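Local coordinates for protein glycoside hydrolase family 31 (Trueperella pyogenes, PDB 5I0G) that degrades the cyclic glucose tetrasaccharide cycloalternan, probably by hydrolysing its alpha-glycosidic bonds in the pocket of a family 31 TIM barrel, at residues 199-204 with 530-535; 563-568 with 589-594. The protein carries 1 engineered substitution. All coordinates share one frame; numbering follows the deposited sequence.

Contact 1: residues 199-204 with 530-535. Engineered in segment 530-535: A532 (natural residue Asp). With GLC (alpha-D-glucopyranose), chain B.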
ATOM      1  N   GLN A 199      -0.197  -4.440  -5.179  1.00 24.18           N
ATOM      2  CA  GLN A 199      -0.523  -4.414  -6.587  1.00 25.01           C
ATOM      3  C   GLN A 199       0.614  -3.666  -7.285  1.00 24.55           C
ATOM      4  O   GLN A 199       0.719  -2.444  -7.175  1.00 24.25           O
ATOM      5  CB  GLN A 199      -1.891  -3.754  -6.808  1.00 25.53           C
ATOM      6  CG  GLN A 199      -2.324  -3.658  -8.263  1.00 26.74           C
ATOM      7  CD  GLN A 199      -2.250  -4.974  -9.018  1.00 28.12           C
ATOM      8  OE1 GLN A 199      -2.884  -5.960  -8.640  1.00 29.25           O
ATOM      9  NE2 GLN A 199      -1.488  -4.991 -10.093  1.00 28.79           N
ATOM     10  N   TYR A 200       1.495  -4.407  -7.961  1.00 24.18           N
ATOM     11  CA  TYR A 200       2.641  -3.802  -8.606  1.00 24.31           C
ATOM     12  C   TYR A 200       2.190  -3.133  -9.922  1.00 24.65           C
ATOM     13  O   TYR A 200       2.070  -3.778 -10.963  1.00 24.76           O
ATOM     14  CB  TYR A 200       3.756  -4.821  -8.832  1.00 25.13           C
ATOM     15  CG  TYR A 200       4.960  -4.244  -9.539  1.00 25.70           C
ATOM     16  CD1 TYR A 200       5.727  -3.246  -8.947  1.00 25.83           C
ATOM     17  CD2 TYR A 200       5.321  -4.680 -10.804  1.00 27.26           C
ATOM     18  CE1 TYR A 200       6.835  -2.705  -9.595  1.00 26.55           C
ATOM     19  CE2 TYR A 200       6.431  -4.161 -11.461  1.00 27.90           C
ATOM     20  CZ  TYR A 200       7.184  -3.178 -10.850  1.00 27.53           C
ATOM     21  OH  TYR A 200       8.259  -2.658 -11.515  1.00 28.83           O
ATOM     22  N   LYS A 201       1.929  -1.831  -9.817  1.00 24.15           N
ATOM     23  CA  LYS A 201       1.487  -0.960 -10.914  1.00 25.34           C
ATOM     24  C   LYS A 201       0.022  -1.156 -11.241  1.00 25.76           C
ATOM     25  O   LYS A 201      -0.604  -2.117 -10.784  1.00 25.49           O
ATOM     26  CB  LYS A 201       2.393  -1.051 -12.150  1.00 26.70           C
ATOM     27  CG  LYS A 201       3.868  -0.860 -11.785  1.00 26.94           C
ATOM     28  CD  LYS A 201       4.746  -0.509 -12.967  1.00 28.00           C
ATOM     29  CE  LYS A 201       5.126  -1.735 -13.770  1.00 28.95           C
ATOM     30  NZ  LYS A 201       5.898  -1.363 -14.981  1.00 30.07           N
ATOM     31  N   ALA A 202      -0.527  -0.203 -11.992  1.00 26.79           N
ATOM     32  CA  ALA A 202      -1.944  -0.196 -12.378  1.00 27.19           C
ATOM     33  C   ALA A 202      -2.910  -0.477 -11.208  1.00 26.77           C
ATOM     34  O   ALA A 202      -3.800  -1.335 -11.302  1.00 26.87           O
ATOM     35  CB  ALA A 202      -2.162  -1.207 -13.500  1.00 28.51           C
ATOM     36  N   GLN A 203      -2.756   0.250 -10.107  1.00 25.82           N
ATOM     37  CA  GLN A 203      -3.601  -0.012  -8.938  1.00 25.29           C
ATOM     38  C   GLN A 203      -5.056   0.341  -9.244  1.00 25.52           C
ATOM     39  O   GLN A 203      -5.959  -0.346  -8.787  1.00 24.96           O
ATOM     40  CB  GLN A 203      -3.108   0.734  -7.693  1.00 24.88           C
ATOM     41  CG  GLN A 203      -1.712   0.317  -7.200  1.00 24.99           C
ATOM     42  CD  GLN A 203      -0.566   0.970  -7.969  1.00 25.60           C
ATOM     43  OE1 GLN A 203      -0.771   1.857  -8.805  1.00 26.51           O
ATOM     44  NE2 GLN A 203       0.642   0.529  -7.692  1.00 25.91           N
ATOM     45  N   GLY A 204      -5.258   1.407 -10.024  1.00 26.55           N
ATOM     46  CA  GLY A 204      -6.592   1.878 -10.439  1.00 27.24           C
ATOM     47  C   GLY A 204      -7.379   0.914 -11.313  1.00 28.43           C
ATOM     48  O   GLY A 204      -8.533   0.629 -11.018  1.00 29.21           O
ATOM     49  N   ALA A 530       2.541   6.853  -2.990  1.00 21.40           N
ATOM     50  CA  ALA A 530       1.517   6.105  -3.710  1.00 21.93           C
ATOM     51  C   ALA A 530       1.958   4.774  -4.331  1.00 22.10           C
ATOM     52  O   ALA A 530       1.135   4.072  -4.912  1.00 22.43           O
ATOM     53  CB  ALA A 530       0.912   6.990  -4.797  1.00 22.34           C
ATOM     54  N   GLY A 531       3.236   4.433  -4.229  1.00 21.78           N
ATOM     55  CA  GLY A 531       3.734   3.148  -4.705  1.00 21.95           C
ATOM     56  C   GLY A 531       4.225   3.196  -6.131  1.00 21.96           C
ATOM     57  O   GLY A 531       4.602   4.242  -6.632  1.00 21.64           O
ATOM     58  N   ALA A 532       4.198   2.048  -6.789  1.00 22.66           N
ATOM     59  CA  ALA A 532       4.854   1.877  -8.071  1.00 23.14           C
ATOM     60  C   ALA A 532       3.876   2.123  -9.214  1.00 23.95           C
ATOM     61  O   ALA A 532       2.770   1.573  -9.208  1.00 24.14           O
ATOM     62  CB  ALA A 532       5.430   0.472  -8.165  1.00 23.25           C
ATOM     63  N   GLU A 533       4.286   2.936 -10.186  1.00 24.46           N
ATOM     64  CA  GLU A 533       3.528   3.110 -11.435  1.00 25.60           C
ATOM     65  C   GLU A 533       4.410   3.349 -12.654  1.00 26.03           C
ATOM     66  O   GLU A 533       5.594   3.684 -12.546  1.00 25.85           O
ATOM     67  CB  GLU A 533       2.524   4.266 -11.319  1.00 26.10           C
ATOM     68  CG  GLU A 533       1.084   3.842 -11.006  1.00 26.45           C
ATOM     69  CD  GLU A 533       0.352   3.158 -12.157  1.00 27.34           C
ATOM     70  OE1 GLU A 533       0.969   2.483 -13.024  1.00 27.09           O
ATOM     71  OE2 GLU A 533      -0.895   3.280 -12.194  1.00 28.59           O
ATOM     72  N   ASP A 534       3.806   3.174 -13.818  1.00 26.78           N
ATOM     73  CA  ASP A 534       4.422   3.565 -15.084  1.00 27.72           C
ATOM     74  C   ASP A 534       4.360   5.074 -15.276  1.00 26.31           C
ATOM     75  O   ASP A 534       3.654   5.784 -14.554  1.00 25.55           O
ATOM     76  CB  ASP A 534       3.739   2.863 -16.265  1.00 29.38           C
ATOM     77  CG  ASP A 534       3.998   1.358 -16.286  1.00 31.11           C
ATOM     78  OD1 ASP A 534       5.140   0.915 -16.045  1.00 32.00           O
ATOM     79  OD2 ASP A 534       3.044   0.605 -16.543  1.00 34.26           O
ATOM     80  N   SER A 535       5.115   5.540 -16.264  1.00 25.87           N
ATOM     81  CA  SER A 535       5.167   6.961 -16.630  1.00 25.47           C
ATOM     82  C   SER A 535       4.113   7.288 -17.702  1.00 25.66           C
ATOM     83  O   SER A 535       4.441   7.536 -18.868  1.00 25.87           O
ATOM     84  CB  SER A 535       6.583   7.337 -17.072  1.00 25.39           C
ATOM     85  OG  SER A 535       7.461   7.383 -15.935  1.00 25.23           O
TER
HETATM   86  C1  GLC B   1      10.628  -5.026  -8.097  1.00 28.86           C
HETATM   87  C2  GLC B   1      10.406  -3.555  -7.741  1.00 28.95           C
HETATM   88  C3  GLC B   1       9.895  -3.389  -6.304  1.00 27.97           C
HETATM   89  C4  GLC B   1       8.630  -4.243  -6.141  1.00 27.78           C
HETATM   90  C5  GLC B   1       8.982  -5.689  -6.484  1.00 27.27           C
HETATM   91  C6  GLC B   1       7.874  -6.711  -6.207  1.00 26.44           C
HETATM   92  O2  GLC B   1      11.623  -2.818  -7.923  1.00 30.09           O
HETATM   93  O3  GLC B   1       9.656  -1.984  -6.097  1.00 27.92           O
HETATM   94  O4  GLC B   1       8.103  -4.172  -4.816  1.00 27.08           O
HETATM   95  O5  GLC B   1       9.412  -5.742  -7.854  1.00 28.79           O
HETATM   96  O6  GLC B   1       6.661  -6.401  -6.890  1.00 25.54           O
HETATM   97  O   HOH W   1      -3.075   3.192 -10.549  1.00 28.48           O
HETATM   98  O   HOH W   2       1.030   4.217  -7.720  1.00 30.92           O

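Contact 2: residues 563-568 with 589-594. With GLC (alpha-D-glucopyranose), chain C.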
ATOM      1  N   ALA A 563       5.646  11.823 -12.175  1.00 22.56           N
ATOM      2  CA  ALA A 563       5.711  11.371 -13.562  1.00 23.16           C
ATOM      3  C   ALA A 563       5.963   9.860 -13.751  1.00 23.69           C
ATOM      4  O   ALA A 563       6.240   9.423 -14.861  1.00 23.62           O
ATOM      5  CB  ALA A 563       6.739  12.200 -14.329  1.00 23.37           C
ATOM      6  N   GLY A 564       5.856   9.062 -12.680  1.00 23.78           N
ATOM      7  CA  GLY A 564       6.169   7.628 -12.739  1.00 23.61           C
ATOM      8  C   GLY A 564       7.659   7.310 -12.629  1.00 23.68           C
ATOM      9  O   GLY A 564       8.530   8.067 -13.123  1.00 23.53           O
ATOM     10  N   PHE A 565       7.932   6.173 -11.986  1.00 23.27           N
ATOM     11  CA  PHE A 565       9.293   5.678 -11.752  1.00 22.95           C
ATOM     12  C   PHE A 565       9.702   4.507 -12.661  1.00 22.75           C
ATOM     13  O   PHE A 565      10.893   4.237 -12.785  1.00 22.57           O
ATOM     14  CB  PHE A 565       9.491   5.348 -10.226  1.00 22.60           C
ATOM     15  CG  PHE A 565       9.410   3.873  -9.851  1.00 22.44           C
ATOM     16  CD1 PHE A 565       8.298   3.087 -10.170  1.00 22.58           C
ATOM     17  CD2 PHE A 565      10.439   3.285  -9.116  1.00 22.62           C
ATOM     18  CE1 PHE A 565       8.244   1.742  -9.808  1.00 22.73           C
ATOM     19  CE2 PHE A 565      10.392   1.947  -8.740  1.00 22.50           C
ATOM     20  CZ  PHE A 565       9.296   1.166  -9.085  1.00 22.78           C
ATOM     21  N   SER A 566       8.741   3.817 -13.271  1.00 22.52           N
ATOM     22  CA  SER A 566       9.026   2.545 -13.973  1.00 23.42           C
ATOM     23  C   SER A 566       8.980   2.671 -15.491  1.00 23.73           C
ATOM     24  O   SER A 566       8.162   3.417 -16.028  1.00 23.50           O
ATOM     25  CB  SER A 566       8.047   1.454 -13.542  1.00 23.35           C
ATOM     26  OG  SER A 566       8.404   0.220 -14.143  1.00 23.63           O
ATOM     27  N   GLY A 567       9.868   1.936 -16.156  1.00 24.06           N
ATOM     28  CA  GLY A 567       9.969   1.940 -17.608  1.00 25.05           C
ATOM     29  C   GLY A 567      10.659   3.185 -18.181  1.00 25.44           C
ATOM     30  O   GLY A 567      11.269   3.955 -17.441  1.00 24.62           O
ATOM     31  N   PRO A 568      10.549   3.401 -19.508  1.00 26.60           N
ATOM     32  CA  PRO A 568      11.197   4.545 -20.151  1.00 27.08           C
ATOM     33  C   PRO A 568      10.854   5.876 -19.460  1.00 26.83           C
ATOM     34  O   PRO A 568       9.773   6.018 -18.876  1.00 26.91           O
ATOM     35  CB  PRO A 568      10.631   4.513 -21.578  1.00 27.91           C
ATOM     36  CG  PRO A 568      10.237   3.089 -21.803  1.00 28.14           C
ATOM     37  CD  PRO A 568       9.730   2.629 -20.467  1.00 27.45           C
ATOM     38  N   GLN A 589       8.527  14.639  -4.721  1.00 23.06           N
ATOM     39  CA  GLN A 589       9.590  13.629  -4.861  1.00 23.27           C
ATOM     40  C   GLN A 589       9.637  13.016  -6.248  1.00 22.51           C
ATOM     41  O   GLN A 589       8.602  12.690  -6.795  1.00 22.00           O
ATOM     42  CB  GLN A 589       9.381  12.509  -3.810  1.00 24.36           C
ATOM     43  CG  GLN A 589      10.486  11.445  -3.742  1.00 25.05           C
ATOM     44  CD  GLN A 589      10.049  10.023  -4.086  1.00 25.91           C
ATOM     45  OE1 GLN A 589      10.666   9.074  -3.623  1.00 27.30           O
ATOM     46  NE2 GLN A 589       8.987   9.865  -4.873  1.00 26.00           N
ATOM     47  N   TYR A 590      10.847  12.851  -6.795  1.00 22.06           N
ATOM     48  CA  TYR A 590      11.077  12.068  -8.011  1.00 22.24           C
ATOM     49  C   TYR A 590      11.890  10.834  -7.706  1.00 21.82           C
ATOM     50  O   TYR A 590      12.662  10.826  -6.756  1.00 21.89           O
ATOM     51  CB  TYR A 590      11.745  12.897  -9.126  1.00 22.81           C
ATOM     52  CG  TYR A 590      13.200  13.260  -8.941  1.00 22.86           C
ATOM     53  CD1 TYR A 590      14.213  12.359  -9.264  1.00 23.56           C
ATOM     54  CD2 TYR A 590      13.567  14.522  -8.487  1.00 23.28           C
ATOM     55  CE1 TYR A 590      15.557  12.703  -9.133  1.00 23.52           C
ATOM     56  CE2 TYR A 590      14.904  14.879  -8.360  1.00 23.48           C
ATOM     57  CZ  TYR A 590      15.894  13.961  -8.674  1.00 23.64           C
ATOM     58  OH  TYR A 590      17.225  14.301  -8.525  1.00 24.16           O
ATOM     59  N   HIS A 591      11.717   9.813  -8.537  1.00 21.48           N
ATOM     60  CA  HIS A 591      12.241   8.482  -8.263  1.00 21.75           C
ATOM     61  C   HIS A 591      12.364   7.672  -9.564  1.00 22.16           C
ATOM     62  O   HIS A 591      11.688   7.972 -10.535  1.00 21.61           O
ATOM     63  CB  HIS A 591      11.301   7.790  -7.269  1.00 21.63           C
ATOM     64  CG  HIS A 591      11.755   6.431  -6.839  1.00 21.86           C
ATOM     65  ND1 HIS A 591      13.073   6.142  -6.533  1.00 21.84           N
ATOM     66  CD2 HIS A 591      11.061   5.283  -6.644  1.00 21.64           C
ATOM     67  CE1 HIS A 591      13.174   4.868  -6.214  1.00 21.86           C
ATOM     68  NE2 HIS A 591      11.967   4.328  -6.253  1.00 21.70           N
ATOM     69  N   SER A 592      13.241   6.674  -9.583  1.00 22.45           N
ATOM     70  CA  SER A 592      13.429   5.823 -10.755  1.00 23.81           C
ATOM     71  C   SER A 592      13.781   4.387 -10.348  1.00 24.70           C
ATOM     72  O   SER A 592      14.546   4.168  -9.414  1.00 24.08           O
ATOM     73  CB  SER A 592      14.544   6.385 -11.665  1.00 24.00           C
ATOM     74  OG  SER A 592      15.789   6.414 -10.974  1.00 23.54           O
ATOM     75  N   GLU A 593      13.240   3.435 -11.101  1.00 26.08           N
ATOM     76  CA  GLU A 593      13.368   2.011 -10.817  1.00 27.87           C
ATOM     77  C   GLU A 593      14.704   1.436 -11.281  1.00 27.47           C
ATOM     78  O   GLU A 593      15.311   1.953 -12.217  1.00 27.55           O
ATOM     79  CB  GLU A 593      12.257   1.259 -11.539  1.00 30.03           C
ATOM     80  CG  GLU A 593      12.053  -0.148 -11.014  1.00 32.65           C
ATOM     81  CD  GLU A 593      10.904  -0.868 -11.681  1.00 33.93           C
ATOM     82  OE1 GLU A 593      10.636  -0.573 -12.880  1.00 34.21           O
ATOM     83  OE2 GLU A 593      10.310  -1.730 -10.979  1.00 34.35           O
ATOM     84  N   PHE A 594      15.138   0.355 -10.634  1.00 26.83           N
ATOM     85  CA  PHE A 594      16.296  -0.453 -11.089  1.00 26.70           C
ATOM     86  C   PHE A 594      16.144  -0.885 -12.557  1.00 27.20           C
ATOM     87  O   PHE A 594      15.079  -1.306 -12.966  1.00 27.16           O
ATOM     88  CB  PHE A 594      16.476  -1.724 -10.229  1.00 25.79           C
ATOM     89  CG  PHE A 594      17.758  -2.473 -10.505  1.00 25.78           C
ATOM     90  CD1 PHE A 594      18.998  -1.911 -10.185  1.00 25.76           C
ATOM     91  CD2 PHE A 594      17.733  -3.745 -11.089  1.00 25.99           C
ATOM     92  CE1 PHE A 594      20.185  -2.598 -10.442  1.00 26.26           C
ATOM     93  CE2 PHE A 594      18.924  -4.435 -11.351  1.00 26.53           C
ATOM     94  CZ  PHE A 594      20.148  -3.865 -11.023  1.00 26.31           C
TER
HETATM   95  C1  GLC C   2       9.875  -1.513  -4.749  1.00 27.93           C
HETATM   96  C2  GLC C   2       9.379  -0.072  -4.605  1.00 27.73           C
HETATM   97  C3  GLC C   2      10.303   0.887  -5.339  1.00 27.60           C
HETATM   98  C4  GLC C   2      11.769   0.680  -4.978  1.00 28.25           C
HETATM   99  C5  GLC C   2      12.139  -0.788  -5.106  1.00 29.28           C
HETATM  100  C6  GLC C   2      13.543  -1.053  -4.598  1.00 29.67           C
HETATM  101  O2  GLC C   2       8.046   0.077  -5.130  1.00 28.20           O
HETATM  102  O3  GLC C   2       9.961   2.249  -5.063  1.00 27.62           O
HETATM  103  O4  GLC C   2      12.576   1.439  -5.878  1.00 27.42           O
HETATM  104  O5  GLC C   2      11.239  -1.611  -4.355  1.00 28.78           O
HETATM  105  O6  GLC C   2      13.917  -2.326  -5.111  1.00 30.04           O

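Contact 1: residues 199-204 with 530-535
A polar loop-to-loop contact beside the sugar pocket joins K201 and Q203 to the loop residues A532-D534, which follow the sixth strand of the TIM barrel. Its centre is the carbonyl of A532, an engineered residue. Q203 NE2 donates to A532 O over 2.8 Å in a nearly straight bond (173°), with the acceptor lying in the amide plane of Q203; a bend at chi2 (81°) turns the amide to it. K201 CA adds a CH...O contact to the same A532 O at 3.3 Å.

Farther along, the lysine reaches across D534 at about a right angle, and K201 NZ forms a salt bridge with D534 OD1 at 2.6 Å, on the syn side of the carboxylate. E533 OE1 accepts a weak bond from A202 N (3.2 Å) and, within its own segment, an ordinary one from D534 N, so backbone of both segments holds this carboxylate. Water 1 bridges E533 OE2, Q203 OE1 and G204 N.

Y200 packs its CE1 3.8 Å from A532 CB. One face of its ring carries K201 CG and the opposite face the chain B glucose, while its hydroxyl probably pairs with E593. Y182 and Y210 bond the backbone of A530 and A532, respectively. This loop lies between strand 527-529 and helix 537-551, facing the loop that leads into helix 203-206, with A530 packed on strand 558-561.

Contact 2: residues 563-568 with 589-594
The rings of F565 and H591 extend together toward the sugar, their planes only 18° apart but so displaced that they hardly overlap, with centroids 5.0 Å from each other. The closest atoms are F565 CD2 and H591 CD2, at 3.2 Å. Both rings reach the chain C glucose: F565 CE2 comes within 3.6 Å of its C3, and H591 NE2 donates to its O4 at 3.0 Å, with the sugar at the edge of the imidazole. A further hydrogen bond joins H591 NE2 and O3, in either direction.

E593 meets F565 from over one face. Its CB stands 3.8 Å from the phenyl centroid, displaced toward the rim, as a CH-pi contact. With CG anti to the backbone N (chi1 -164°) and an extended chain beyond, the carboxylate passes the ring and reaches S566, whose OG donates to E593 OE1 at 2.7 Å from above the carboxylate plane.

These loops follow the seventh and eighth strands of the TIM barrel, 558-561 and 587-590, at the C-terminal ends where such barrels carry their active sites. Residues 564-567 and 591-593 run in nearly the same direction, 25° apart, and E593 N bonds F565 O at 3.0 Å.

In the next shell, K201 bonds S566 OG, giving that hydroxyl a second partner, and E593 OE2, the probable partner of Y200, also bonds another glucose weakly. S300 holds H591 ND1 by a weak bond, the backbone of S592 pairs with N302, and R604 grips the carbonyls of G564 and G567.

In the fold
Each contact uses a loop that follows a barrel strand; contact 2 joins two of them, those after strands 558-561 and 587-590, whereas contact 1 pairs one with a segment from far earlier in the chain. Contact 1 is only partly buried and chiefly polar, with a salt bridge and waters; contact 2 is buried and relies on aromatic and CH-pi packing plus two direct hydrogen bonds. Their centres are 11 Å apart and they touch. A532 CB packs 3.5 Å from F565 CE1, E533 and S566 share backbone bonding, and S535 OG probably hydrogen-bonds A563 O. Together they line neighbouring parts of one glycan pocket, against the chain B and chain C glucoses.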